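Local coordinates for heme-binding protein A / AI-2 binding protein A (Helicobacter pylori SS1, PDB 6OFQ) that binds peptides in the periplasm, here the tetrapeptide STSA, and probably hands them to an ABC transporter for import into the cell, at residues A[64-69]-A[92-97]; A[322-327]-A[499-504]; A[432-437]-A[482-487]. All blocks are in the same frame, centred on the assembly; numbering follows the deposited sequence.

Contact 1. Residues A[64-69]-A[92-97]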
loop_
_atom_site.group_PDB
_atom_site.type_symbol
_atom_site.label_atom_id
_atom_site.label_comp_id
_atom_site.label_asym_id
_atom_site.label_seq_id
_atom_site.Cartn_x
_atom_site.Cartn_y
_atom_site.Cartn_z
ATOM N N THR A 64 13.353 -4.298 7.314
ATOM C CA THR A 64 12.707 -3.727 8.486
ATOM C C THR A 64 13.162 -4.496 9.751
ATOM O O THR A 64 13.860 -5.503 9.651
ATOM C CB THR A 64 11.168 -3.739 8.325
ATOM O OG1 THR A 64 10.764 -4.936 7.661
ATOM C CG2 THR A 64 10.670 -2.534 7.488
ATOM N N LEU A 65 12.698 -4.052 10.924
ATOM C CA LEU A 65 13.063 -4.766 12.174
ATOM C C LEU A 65 12.487 -6.187 12.254
ATOM O O LEU A 65 13.142 -7.160 12.661
ATOM C CB LEU A 65 12.637 -3.959 13.381
ATOM C CG LEU A 65 13.431 -2.668 13.628
ATOM C CD1 LEU A 65 12.760 -1.951 14.790
ATOM C CD2 LEU A 65 14.864 -3.002 14.071
ATOM N N VAL A 66 11.230 -6.293 11.834
ATOM C CA VAL A 66 10.515 -7.542 11.657
ATOM C C VAL A 66 9.984 -7.617 10.248
ATOM O O VAL A 66 9.906 -6.555 9.609
ATOM C CB VAL A 66 9.361 -7.704 12.692
ATOM C CG1 VAL A 66 9.931 -7.514 14.114
ATOM C CG2 VAL A 66 8.206 -6.735 12.431
ATOM N N GLN A 67 9.668 -8.777 9.710
ATOM C CA GLN A 67 9.171 -8.864 8.365
ATOM C C GLN A 67 8.027 -9.834 8.263
ATOM O O GLN A 67 7.791 -10.598 9.228
ATOM C CB GLN A 67 10.247 -9.238 7.358
ATOM C CG GLN A 67 10.822 -10.626 7.568
ATOM C CD GLN A 67 12.056 -10.896 6.732
ATOM O OE1 GLN A 67 12.864 -10.024 6.443
ATOM N NE2 GLN A 67 12.278 -12.159 6.422
ATOM N N PHE A 68 7.384 -9.949 7.107
ATOM C CA PHE A 68 6.261 -10.902 6.927
ATOM C C PHE A 68 6.771 -12.100 6.165
ATOM O O PHE A 68 7.368 -11.986 5.075
ATOM C CB PHE A 68 5.096 -10.184 6.248
ATOM C CG PHE A 68 4.579 -9.106 7.139
ATOM C CD1 PHE A 68 3.753 -9.437 8.215
ATOM C CD2 PHE A 68 4.893 -7.804 6.900
ATOM C CE1 PHE A 68 3.341 -8.431 9.080
ATOM C CE2 PHE A 68 4.484 -6.809 7.765
ATOM C CZ PHE A 68 3.770 -7.128 8.891
ATOM N N LYS A 69 6.564 -13.287 6.697
ATOM C CA LYS A 69 7.045 -14.479 6.014
ATOM C C LYS A 69 6.399 -14.567 4.608
ATOM O O LYS A 69 5.201 -14.376 4.450
ATOM C CB LYS A 69 6.622 -15.694 6.847
ATOM C CG LYS A 69 6.879 -17.015 6.142
ATOM C CD LYS A 69 6.666 -18.181 7.078
ATOM C CE LYS A 69 6.767 -19.474 6.306
ATOM N NZ LYS A 69 6.422 -20.576 7.252
ATOM N N TYR A 92 8.939 -2.094 24.149
ATOM C CA TYR A 92 9.390 -3.095 23.178
ATOM C C TYR A 92 10.892 -3.026 23.030
ATOM O O TYR A 92 11.413 -1.977 22.690
ATOM C CB TYR A 92 8.817 -2.868 21.761
ATOM C CG TYR A 92 7.334 -3.045 21.640
ATOM C CD1 TYR A 92 6.413 -2.251 22.301
ATOM C CD2 TYR A 92 6.822 -3.985 20.748
ATOM C CE1 TYR A 92 5.060 -2.419 22.123
ATOM C CE2 TYR A 92 5.460 -4.126 20.557
ATOM C CZ TYR A 92 4.587 -3.340 21.224
ATOM O OH TYR A 92 3.222 -3.489 21.088
ATOM N N THR A 93 11.594 -4.110 23.371
ATOM C CA THR A 93 13.052 -4.131 23.267
ATOM C C THR A 93 13.464 -5.111 22.155
ATOM O O THR A 93 13.075 -6.268 22.178
ATOM C CB THR A 93 13.695 -4.603 24.582
ATOM O OG1 THR A 93 13.275 -3.752 25.659
ATOM C CG2 THR A 93 15.178 -4.459 24.497
ATOM N N PHE A 94 14.180 -4.564 21.164
ATOM C CA PHE A 94 14.625 -5.326 19.982
ATOM C C PHE A 94 16.124 -5.576 20.036
ATOM O O PHE A 94 16.913 -4.662 20.263
ATOM C CB PHE A 94 14.283 -4.565 18.685
ATOM C CG PHE A 94 12.798 -4.549 18.421
ATOM C CD1 PHE A 94 12.161 -5.557 17.691
ATOM C CD2 PHE A 94 12.017 -3.508 18.911
ATOM C CE1 PHE A 94 10.794 -5.577 17.527
ATOM C CE2 PHE A 94 10.646 -3.489 18.746
ATOM C CZ PHE A 94 10.060 -4.549 18.079
ATOM N N HIS A 95 16.453 -6.849 19.862
ATOM C CA HIS A 95 17.828 -7.282 19.798
ATOM C C HIS A 95 18.197 -7.358 18.316
ATOM O O HIS A 95 17.614 -8.155 17.593
ATOM C CB HIS A 95 17.939 -8.653 20.520
ATOM C CG HIS A 95 17.342 -8.657 21.911
ATOM N ND1 HIS A 95 18.027 -8.069 22.950
ATOM C CD2 HIS A 95 16.105 -8.935 22.400
ATOM C CE1 HIS A 95 17.272 -8.072 24.038
ATOM N NE2 HIS A 95 16.099 -8.600 23.738
ATOM N N LEU A 96 19.197 -6.601 17.897
ATOM C CA LEU A 96 19.483 -6.398 16.497
ATOM C C LEU A 96 20.438 -7.494 16.038
ATOM O O LEU A 96 21.350 -7.958 16.789
ATOM C CB LEU A 96 20.008 -5.007 16.249
ATOM C CG LEU A 96 19.167 -3.815 16.711
ATOM C CD1 LEU A 96 19.837 -2.549 16.294
ATOM C CD2 LEU A 96 17.752 -3.909 16.128
ATOM N N ARG A 97 20.243 -7.914 14.790
ATOM C CA ARG A 97 21.121 -8.856 14.116
ATOM C C ARG A 97 22.505 -8.247 13.901
ATOM O O ARG A 97 22.594 -7.073 13.489
ATOM C CB ARG A 97 20.519 -9.183 12.723
ATOM C CG ARG A 97 21.081 -10.431 12.060
ATOM C CD ARG A 97 20.284 -10.681 10.770
ATOM N NE ARG A 97 18.899 -11.051 11.055
ATOM C CZ ARG A 97 18.428 -12.260 11.305
ATOM N NH1 ARG A 97 19.200 -13.342 11.412
ATOM N NH2 ARG A 97 17.127 -12.410 11.611
#

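Contact 2. Residues A[322-327]-A[499-504]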
loop_
_atom_site.group_PDB
_atom_site.type_symbol
_atom_site.label_atom_id
_atom_site.label_comp_id
_atom_site.label_asym_id
_atom_site.label_seq_id
_atom_site.Cartn_x
_atom_site.Cartn_y
_atom_site.Cartn_z
ATOM N N ASP A 322 -23.282 -4.772 -11.421
ATOM C CA ASP A 322 -23.002 -4.488 -12.832
ATOM C C ASP A 322 -21.597 -3.958 -13.052
ATOM O O ASP A 322 -20.873 -4.308 -13.984
ATOM C CB ASP A 322 -24.045 -3.501 -13.341
ATOM C CG ASP A 322 -24.063 -3.407 -14.838
ATOM O OD1 ASP A 322 -24.209 -4.492 -15.441
ATOM O OD2 ASP A 322 -24.083 -2.285 -15.366
ATOM N N TYR A 323 -21.151 -3.095 -12.131
ATOM C CA TYR A 323 -19.794 -2.604 -12.182
ATOM C C TYR A 323 -18.768 -3.738 -12.133
ATOM O O TYR A 323 -17.780 -3.708 -12.901
ATOM C CB TYR A 323 -19.591 -1.592 -11.048
ATOM C CG TYR A 323 -18.243 -0.906 -10.989
ATOM C CD1 TYR A 323 -18.008 0.244 -11.657
ATOM C CD2 TYR A 323 -17.218 -1.364 -10.201
ATOM C CE1 TYR A 323 -16.776 0.858 -11.660
ATOM C CE2 TYR A 323 -16.019 -0.704 -10.118
ATOM C CZ TYR A 323 -15.774 0.410 -10.847
ATOM O OH TYR A 323 -14.537 1.021 -10.800
ATOM N N ILE A 324 -18.940 -4.678 -11.236
ATOM C CA ILE A 324 -18.070 -5.811 -11.156
ATOM C C ILE A 324 -18.037 -6.637 -12.452
ATOM O O ILE A 324 -16.973 -7.066 -12.859
ATOM C CB ILE A 324 -18.311 -6.599 -9.875
ATOM C CG1 ILE A 324 -17.804 -5.692 -8.721
ATOM C CG2 ILE A 324 -17.736 -8.018 -9.906
ATOM C CD1 ILE A 324 -18.223 -6.270 -7.391
ATOM N N LYS A 325 -19.206 -6.846 -13.043
ATOM C CA LYS A 325 -19.230 -7.480 -14.370
ATOM C C LYS A 325 -18.489 -6.730 -15.461
ATOM O O LYS A 325 -17.652 -7.323 -16.146
ATOM C CB LYS A 325 -20.703 -7.695 -14.743
ATOM C CG LYS A 325 -21.355 -8.763 -13.904
ATOM C CD LYS A 325 -22.804 -9.125 -14.211
ATOM C CE LYS A 325 -23.251 -10.134 -13.155
ATOM N NZ LYS A 325 -24.539 -10.826 -13.441
ATOM N N VAL A 326 -18.736 -5.424 -15.601
ATOM C CA VAL A 326 -18.100 -4.593 -16.611
ATOM C C VAL A 326 -16.637 -4.306 -16.441
ATOM O O VAL A 326 -15.856 -4.333 -17.400
ATOM C CB VAL A 326 -18.800 -3.216 -16.732
ATOM C CG1 VAL A 326 -18.106 -2.293 -17.730
ATOM C CG2 VAL A 326 -20.204 -3.509 -17.196
ATOM N N ILE A 327 -16.278 -3.868 -15.243
ATOM C CA ILE A 327 -14.955 -3.403 -14.993
ATOM C C ILE A 327 -14.100 -4.598 -14.672
ATOM O O ILE A 327 -12.929 -4.604 -15.012
ATOM C CB ILE A 327 -14.821 -2.371 -13.846
ATOM C CG1 ILE A 327 -15.388 -1.009 -14.218
ATOM C CG2 ILE A 327 -13.378 -2.190 -13.366
ATOM C CD1 ILE A 327 -16.488 -0.930 -15.252
ATOM N N PRO A 499 -18.278 2.308 -1.577
ATOM C CA PRO A 499 -17.537 1.031 -1.697
ATOM C C PRO A 499 -17.802 0.404 -3.064
ATOM O O PRO A 499 -18.953 0.401 -3.539
ATOM C CB PRO A 499 -18.098 0.155 -0.594
ATOM C CG PRO A 499 -19.302 0.812 -0.108
ATOM C CD PRO A 499 -19.306 2.238 -0.514
ATOM N N LEU A 500 -16.756 -0.094 -3.727
ATOM C CA LEU A 500 -16.994 -0.725 -5.050
ATOM C C LEU A 500 -16.643 -2.216 -4.946
ATOM O O LEU A 500 -17.536 -3.092 -4.947
ATOM C CB LEU A 500 -16.180 -0.011 -6.128
ATOM C CG LEU A 500 -16.624 1.419 -6.404
ATOM C CD1 LEU A 500 -15.609 2.042 -7.299
ATOM C CD2 LEU A 500 -17.999 1.441 -7.038
ATOM N N ALA A 501 -15.364 -2.559 -4.807
ATOM C CA ALA A 501 -14.991 -3.976 -4.918
ATOM C C ALA A 501 -13.827 -4.355 -4.035
ATOM O O ALA A 501 -12.975 -3.549 -3.685
ATOM C CB ALA A 501 -14.584 -4.273 -6.347
ATOM N N TYR A 502 -13.763 -5.645 -3.678
ATOM C CA TYR A 502 -12.564 -6.340 -3.254
ATOM C C TYR A 502 -12.048 -7.053 -4.505
ATOM O O TYR A 502 -12.527 -8.180 -4.741
ATOM C CB TYR A 502 -12.841 -7.323 -2.118
ATOM C CG TYR A 502 -13.545 -6.700 -0.948
ATOM C CD1 TYR A 502 -13.022 -5.578 -0.312
ATOM C CD2 TYR A 502 -14.756 -7.217 -0.506
ATOM C CE1 TYR A 502 -13.727 -5.029 0.747
ATOM C CE2 TYR A 502 -15.492 -6.654 0.529
ATOM C CZ TYR A 502 -14.970 -5.519 1.141
ATOM O OH TYR A 502 -15.725 -4.944 2.112
ATOM N N PRO A 503 -11.095 -6.483 -5.251
ATOM C CA PRO A 503 -10.682 -7.205 -6.451
ATOM C C PRO A 503 -9.904 -8.444 -6.092
ATOM O O PRO A 503 -9.149 -8.449 -5.109
ATOM C CB PRO A 503 -9.755 -6.215 -7.167
ATOM C CG PRO A 503 -10.129 -4.877 -6.604
ATOM C CD PRO A 503 -10.523 -5.126 -5.157
ATOM N N TYR A 504 -10.079 -9.490 -6.864
ATOM C CA TYR A 504 -9.218 -10.638 -6.702
ATOM C C TYR A 504 -7.796 -10.248 -7.134
ATOM O O TYR A 504 -7.623 -9.333 -7.958
ATOM C CB TYR A 504 -9.680 -11.738 -7.669
ATOM C CG TYR A 504 -11.021 -12.322 -7.396
ATOM C CD1 TYR A 504 -11.701 -12.156 -6.226
ATOM C CD2 TYR A 504 -11.601 -13.107 -8.378
ATOM C CE1 TYR A 504 -12.959 -12.724 -6.032
ATOM C CE2 TYR A 504 -12.831 -13.688 -8.212
ATOM C CZ TYR A 504 -13.514 -13.462 -7.073
ATOM O OH TYR A 504 -14.767 -14.053 -6.906
#

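Contact 3. Residues A[432-437]-A[482-487]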
loop_
_atom_site.group_PDB
_atom_site.type_symbol
_atom_site.label_atom_id
_atom_site.label_comp_id
_atom_site.label_asym_id
_atom_site.label_seq_id
_atom_site.Cartn_x
_atom_site.Cartn_y
_atom_site.Cartn_z
ATOM N N ILE A 432 -0.575 -5.005 6.513
ATOM C CA ILE A 432 -0.623 -5.942 7.647
ATOM C C ILE A 432 -2.052 -6.477 7.658
ATOM O O ILE A 432 -2.962 -5.788 7.224
ATOM C CB ILE A 432 -0.200 -5.241 8.947
ATOM C CG1 ILE A 432 -1.235 -4.239 9.426
ATOM C CG2 ILE A 432 1.215 -4.702 8.798
ATOM C CD1 ILE A 432 -0.944 -3.666 10.800
ATOM N N ALA A 433 -2.209 -7.665 8.240
ATOM C CA ALA A 433 -3.563 -8.226 8.340
ATOM C C ALA A 433 -4.226 -7.778 9.642
ATOM O O ALA A 433 -4.331 -8.526 10.614
ATOM C CB ALA A 433 -3.520 -9.769 8.206
ATOM N N ASP A 434 -4.705 -6.523 9.681
ATOM C CA ASP A 434 -5.198 -5.936 10.914
ATOM C C ASP A 434 -6.125 -4.838 10.429
ATOM O O ASP A 434 -5.741 -3.953 9.658
ATOM C CB ASP A 434 -4.065 -5.360 11.758
ATOM C CG ASP A 434 -4.520 -5.001 13.160
ATOM O OD1 ASP A 434 -5.344 -4.089 13.260
ATOM O OD2 ASP A 434 -3.992 -5.635 14.117
ATOM N N PRO A 435 -7.356 -4.787 10.931
ATOM C CA PRO A 435 -8.261 -3.678 10.561
ATOM C C PRO A 435 -7.708 -2.287 10.760
ATOM O O PRO A 435 -8.132 -1.358 10.039
ATOM C CB PRO A 435 -9.534 -3.950 11.390
ATOM C CG PRO A 435 -9.496 -5.438 11.634
ATOM C CD PRO A 435 -8.053 -5.725 11.854
ATOM N N ASP A 436 -6.825 -2.120 11.718
ATOM C CA ASP A 436 -6.267 -0.791 11.950
ATOM C C ASP A 436 -5.644 -0.158 10.706
ATOM O O ASP A 436 -5.757 1.057 10.465
ATOM C CB ASP A 436 -5.222 -0.849 13.068
ATOM C CG ASP A 436 -4.664 0.515 13.450
ATOM O OD1 ASP A 436 -3.601 0.841 12.883
ATOM O OD2 ASP A 436 -5.207 1.162 14.325
ATOM N N ASN A 437 -5.031 -1.005 9.890
ATOM C CA ASN A 437 -4.261 -0.576 8.690
ATOM C C ASN A 437 -5.213 0.006 7.628
ATOM O O ASN A 437 -4.701 0.667 6.693
ATOM C CB ASN A 437 -3.438 -1.757 8.175
ATOM C CG ASN A 437 -2.656 -1.457 6.890
ATOM O OD1 ASN A 437 -2.970 -2.053 5.840
ATOM N ND2 ASN A 437 -1.681 -0.593 6.928
ATOM N N ALA A 482 -14.944 -6.741 18.626
ATOM C CA ALA A 482 -16.208 -6.106 19.001
ATOM C C ALA A 482 -16.253 -4.642 18.734
ATOM O O ALA A 482 -17.218 -4.073 18.213
ATOM C CB ALA A 482 -16.545 -6.433 20.463
ATOM N N LEU A 483 -15.127 -3.976 18.978
ATOM C CA LEU A 483 -15.009 -2.535 18.703
ATOM C C LEU A 483 -14.993 -2.251 17.194
ATOM O O LEU A 483 -15.634 -1.297 16.726
ATOM C CB LEU A 483 -13.755 -1.975 19.389
ATOM C CG LEU A 483 -13.792 -2.006 20.930
ATOM C CD1 LEU A 483 -12.373 -1.978 21.529
ATOM C CD2 LEU A 483 -14.558 -0.790 21.399
ATOM N N TYR A 484 -14.273 -3.084 16.449
ATOM C CA TYR A 484 -14.236 -2.845 15.010
ATOM C C TYR A 484 -15.570 -3.137 14.309
ATOM O O TYR A 484 -15.945 -2.414 13.366
ATOM C CB TYR A 484 -13.140 -3.662 14.325
ATOM C CG TYR A 484 -11.743 -3.177 14.631
ATOM C CD1 TYR A 484 -11.457 -1.823 14.531
ATOM C CD2 TYR A 484 -10.747 -4.049 14.966
ATOM C CE1 TYR A 484 -10.150 -1.358 14.778
ATOM C CE2 TYR A 484 -9.485 -3.583 15.260
ATOM C CZ TYR A 484 -9.152 -2.244 15.123
ATOM O OH TYR A 484 -7.868 -1.819 15.435
ATOM N N LEU A 485 -16.358 -4.062 14.864
ATOM C CA LEU A 485 -17.696 -4.309 14.328
ATOM C C LEU A 485 -18.532 -3.042 14.433
ATOM O O LEU A 485 -19.255 -2.656 13.494
ATOM C CB LEU A 485 -18.339 -5.518 14.992
ATOM C CG LEU A 485 -17.776 -6.882 14.704
ATOM C CD1 LEU A 485 -18.330 -7.993 15.582
ATOM C CD2 LEU A 485 -17.939 -7.296 13.268
ATOM N N LYS A 486 -18.476 -2.406 15.604
ATOM C CA LYS A 486 -19.254 -1.202 15.828
ATOM C C LYS A 486 -18.718 -0.086 14.937
ATOM O O LYS A 486 -19.512 0.688 14.374
ATOM C CB LYS A 486 -19.236 -0.755 17.312
ATOM C CG LYS A 486 -19.875 -1.720 18.292
ATOM C CD LYS A 486 -19.712 -1.303 19.751
ATOM C CE LYS A 486 -20.257 -2.461 20.592
ATOM N NZ LYS A 486 -19.671 -2.346 21.957
ATOM N N ALA A 487 -17.394 0.037 14.813
ATOM C CA ALA A 487 -16.864 1.064 13.938
ATOM C C ALA A 487 -17.402 0.919 12.504
ATOM O O ALA A 487 -17.699 1.905 11.818
ATOM C CB ALA A 487 -15.342 1.109 13.993
HETATM O O HOH W 1 -7.680 0.772 15.313
#

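Contact 1. Residues A[64-69]-A[92-97]
L65 meets segment 92-97 with the two branches of its isobutyl group, each turned to a different partner. CD2 comes up against the CD2 methyl of L96 at 3.7 Å, the two leucine side chains lying obliquely to one another. The other methyl, CD1, sits over one face of the F94 ring, 4.5 Å from CG of F94. CG of L65 is anti to its own carbonyl carbon (chi1 -70°), which points the fork at segment 92-97, so that its two methyls reach different residues.

V66 takes the far part of the same ring. Its CG1 lies 4.0 Å from CE1 of F94, oblique to the ring, and the two side chains cross at about a right angle. The side chain of L96 does not set out toward L65, but its end comes round to it. Every cross-segment touch is apolar and no hydrogen bond spans the pair. Within segment 64-69, OG1 of T64 donates to the carbonyl O of V66 at 2.7 Å, spanning L65, from a position tilted 28° out of the carbonyl plane.

Strands 66-68 and 91-96 belong to one antiparallel sheet but are not neighbours in it; strand 75-85 runs between them, taking backbone bonds from both sides, L65 with A80 and T93 with D84. The leucines and F94 therefore pack across that middle strand, on the side where V119 of helix 116-127 touches both L65 and L96. F166 of strand 163-168 also reaches L65, while W83 meets the F94 ring.

Contact 2. Residues A[322-327]-A[499-504]
Helix 322-327 crosses strand 499-503 at 51° with the two axes 8.8 Å apart at closest, bringing Y323 opposite L500 and I324 opposite A501. The strand has a classic beta bulge here: L500 and A501 both face S294 of the neighbouring strand, and both of their CA-CB bonds are directed at the helix.

On the helix side Y323 carries the larger share. CG stands anti to the backbone N (chi1 -177°), which extends the phenol from the helix toward L500, and the leucine crosses it obliquely. CD1 of L500 lies by the phenol end, 3.9 Å from CZ of Y323 and 3.8 Å from its OH, while CB of L500 approaches CE2 of Y323 at 4.1 Å. CD2 of L500 is over one face near the rim, 4.2 Å above the plane. On the opposite face, CG1 of I327, one helical turn further on, sits 3.5 Å above the plane, also toward the rim, so the ring is held between two aliphatic groups. I324 adds a smaller patch: its CG1 packs on CB of A501 at 4.2 Å, and CD1 reaches forward to the carbonyl O of L500.

Around this pair, F390 meets the Y323 ring edge to face and F425 of strand 423-429 touches both Y323 and L500. No hydrogen bond joins the two segments, and all four touching residues are buried. The join therefore depends on shape and apolar burial: helix 320-328 is seated on the mixed sheet by the Y323 ring, I324, L500 and the methyl of A501, with I327 backing the tyrosine from within the helix.

Contact 3. Residues A[432-437]-A[482-487]
P435 sets its CB over the centre of one face of the Y484 ring. The atom is 3.8 Å from the ring centroid and 12° off the normal, a CH-pi contact, and CG of P435 comes as close to CD2 of Y484, at 3.8 Å. The tyrosine oxygen continues past the proline to D436, whose CB lies 3.7 Å from OH of Y484.

A water bridges the polar ends. It accepts from OH of Y484 at 2.6 Å and donates to OD2 of D436 at 2.7 Å, and it lies in the plane of the phenol ring, at its edge. CG of D436 is anti to the backbone N (chi1 -176°), which sets the carboxylate beside this water. OD2 of D436 also forms a salt bridge with K472.

One shell back, D434 shapes the loop that presents P435. Its OD1 makes a capping bond ahead of the turn into the helix, accepting from N of D436 at 2.9 Å through the anti lone pair, with an N-H...O angle of 159°. R480 links the same carboxylate to the tyrosine, by a salt bridge to OD2 of D434 and a hydrogen bond to OH of Y484.

The contact thus sets the N-terminal end of helix 436-443 against helix 477-494. L468 and A471 of helix 462-473 pack on Y484, and W344, from a loop, touches P435.

Contact 1 comes first along the chain, in the antiparallel sheet of strands 66-68 and 91-96. Contact 2 spans a long stretch, 322-327 to 499-504, and contact 3 falls entirely within it; helix 477-494 of contact 3 is followed directly by strand 497-510 of contact 2. Contacts 1 and 2 lie on opposite sides of the chain's centre, their centres about 37 Å apart, while the centre of contact 3 is about 24 Å from that of contact 1 and about 23 Å from that of contact 2. CZ of F68, in strand 66-68, packs on CG2 of I432 at 3.5 Å, so the sheet of contact 1 meets the chain leading into helix 436-443 of contact 3.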